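Local coordinates for FERM, ARHGEF and pleckstrin domain-containing protein 2 (Mus musculus, PDB 6D2K), which activates the small GTPase RAC1 as a guanine nucleotide exchange factor, acting in class 3 semaphorin responses, actin remodelling and control of integrin signalling, at residues A[274-277]-A[278-282]. Numbering follows the deposited sequence.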
loop_
_atom_site.group_PDB
_atom_site.type_symbol
_atom_site.label_atom_id
_atom_site.label_comp_id
_atom_site.label_asym_id
_atom_site.label_seq_id
_atom_site.Cartn_x
_atom_site.Cartn_y
_atom_site.Cartn_z
ATOM N N TRP A 274 7.709 -0.864 13.239
ATOM C CA TRP A 274 7.584 -2.063 14.044
ATOM C C TRP A 274 6.174 -2.645 13.949
ATOM O O TRP A 274 6.000 -3.851 13.767
ATOM C CB TRP A 274 7.941 -1.746 15.511
ATOM C CG TRP A 274 7.720 -2.888 16.443
ATOM C CD1 TRP A 274 8.555 -3.958 16.669
ATOM C CD2 TRP A 274 6.595 -3.074 17.303
ATOM N NE1 TRP A 274 7.996 -4.800 17.604
ATOM C CE2 TRP A 274 6.799 -4.280 18.011
ATOM C CE3 TRP A 274 5.437 -2.335 17.551
ATOM C CZ2 TRP A 274 5.887 -4.766 18.935
ATOM C CZ3 TRP A 274 4.527 -2.825 18.470
ATOM C CH2 TRP A 274 4.766 -4.023 19.161
ATOM N N LYS A 275 5.170 -1.788 14.080
ATOM C CA LYS A 275 3.777 -2.249 14.060
ATOM C C LYS A 275 3.440 -2.956 12.747
ATOM O O LYS A 275 2.844 -4.029 12.761
ATOM C CB LYS A 275 2.793 -1.089 14.269
ATOM C CG LYS A 275 2.729 -0.507 15.700
ATOM C CD LYS A 275 1.617 0.541 15.802
ATOM C CE LYS A 275 1.437 1.014 17.242
ATOM N NZ LYS A 275 0.398 2.076 17.354
ATOM N N ILE A 276 3.816 -2.362 11.618
ATOM C CA ILE A 276 3.459 -2.967 10.331
ATOM C C ILE A 276 4.228 -4.266 10.122
ATOM O O ILE A 276 3.708 -5.208 9.511
ATOM C CB ILE A 276 3.611 -1.993 9.132
ATOM C CG1 ILE A 276 2.971 -2.593 7.859
ATOM C CG2 ILE A 276 5.060 -1.697 8.853
ATOM C CD1 ILE A 276 1.478 -2.830 7.965
ATOM N N CYS A 277 5.452 -4.346 10.643
ATOM C CA CYS A 277 6.200 -5.605 10.542
ATOM C C CYS A 277 5.539 -6.713 11.350
ATOM O O CYS A 277 5.380 -7.833 10.868
ATOM C CB CYS A 277 7.644 -5.453 10.999
ATOM S SG CYS A 277 8.700 -4.524 9.899
ATOM N N VAL A 278 5.173 -6.412 12.589
ATOM C CA VAL A 278 4.504 -7.405 13.410
ATOM C C VAL A 278 3.195 -7.842 12.749
ATOM O O VAL A 278 2.874 -9.030 12.707
ATOM C CB VAL A 278 4.245 -6.879 14.823
ATOM C CG1 VAL A 278 3.337 -7.843 15.575
ATOM C CG2 VAL A 278 5.578 -6.692 15.550
ATOM N N GLU A 279 2.442 -6.890 12.211
ATOM C CA GLU A 279 1.196 -7.237 11.538
ATOM C C GLU A 279 1.404 -8.115 10.296
ATOM O O GLU A 279 0.633 -9.047 10.073
ATOM C CB GLU A 279 0.385 -5.982 11.227
ATOM C CG GLU A 279 -0.150 -5.323 12.499
ATOM C CD GLU A 279 -0.947 -4.071 12.228
ATOM O OE1 GLU A 279 -0.883 -3.546 11.101
ATOM O OE2 GLU A 279 -1.632 -3.608 13.156
ATOM N N TYR A 280 2.437 -7.822 9.507
ATOM C CA TYR A 280 2.788 -8.645 8.347
ATOM C C TYR A 280 3.148 -10.067 8.748
ATOM O O TYR A 280 2.686 -11.042 8.126
ATOM C CB TYR A 280 3.929 -7.999 7.540
ATOM C CG TYR A 280 3.462 -7.353 6.252
ATOM C CD1 TYR A 280 3.629 -7.992 5.033
ATOM C CD2 TYR A 280 2.844 -6.111 6.258
ATOM C CE1 TYR A 280 3.188 -7.414 3.844
ATOM C CE2 TYR A 280 2.402 -5.518 5.062
ATOM C CZ TYR A 280 2.587 -6.180 3.868
ATOM O OH TYR A 280 2.150 -5.602 2.674
ATOM N N HIS A 281 3.973 -10.186 9.777
ATOM C CA HIS A 281 4.333 -11.503 10.251
ATOM C C HIS A 281 3.089 -12.288 10.650
ATOM O O HIS A 281 2.940 -13.442 10.264
ATOM C CB HIS A 281 5.286 -11.455 11.440
ATOM C CG HIS A 281 5.524 -12.811 12.021
ATOM N ND1 HIS A 281 6.467 -13.681 11.516
ATOM C CD2 HIS A 281 4.879 -13.481 13.004
ATOM C CE1 HIS A 281 6.423 -14.813 12.196
ATOM N NE2 HIS A 281 5.471 -14.716 13.106
ATOM N N THR A 282 2.213 -11.685 11.446
ATOM C CA THR A 282 0.990 -12.351 11.884
ATOM C C THR A 282 0.090 -12.743 10.698
ATOM O O THR A 282 -0.496 -13.831 10.675
ATOM C CB THR A 282 0.183 -11.452 12.854
ATOM O OG1 THR A 282 0.977 -11.170 14.013
ATOM C CG2 THR A 282 -1.107 -12.134 13.284
#
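The backbone N of V278 donates to W274 O at 2.9 Å, with an N-H...O angle of 171°, and the same i to i+4 pattern continues from E279 to K275, from Y280 to I276 and from H281 to C277. One helical turn thus brings the side chains of W274 and V278 side by side. V278 CG2 lies over one face of the W274 indole, 3.7 Å from W274 CE2, a CH-pi contact displaced toward the rim. With W274 CG anti to the backbone N (chi1 175°), the indole swings alongside V278; its NE1 is hydrogen-bonded to L237 O. With W274 cut back to alanine, V278 CG2 would probably lose its aromatic neighbour and the carbonyl of L237 its indole donor.

These residues belong to helix 267-284, the C-terminal helix of the PH-like lobe of the FERM domain, which packs against the lobe's antiparallel sheet. I276, C277 and Y280 all rest on V212 of strand 207-213. Along this flank I276 and Y280 lie side by side: CG1 of I276 is 3.9 Å from CD2 of Y280, and I276 CD1 meets the phenol ring at its edge, in plane. The Y280 hydroxyl is hydrogen-bonded to the backbone of K86 and F88. I276 CD1 also comes within 4.0 Å of OE1 of E279, whose side chain crosses I276 at about a right angle and whose carboxylate forms a salt bridge with K86.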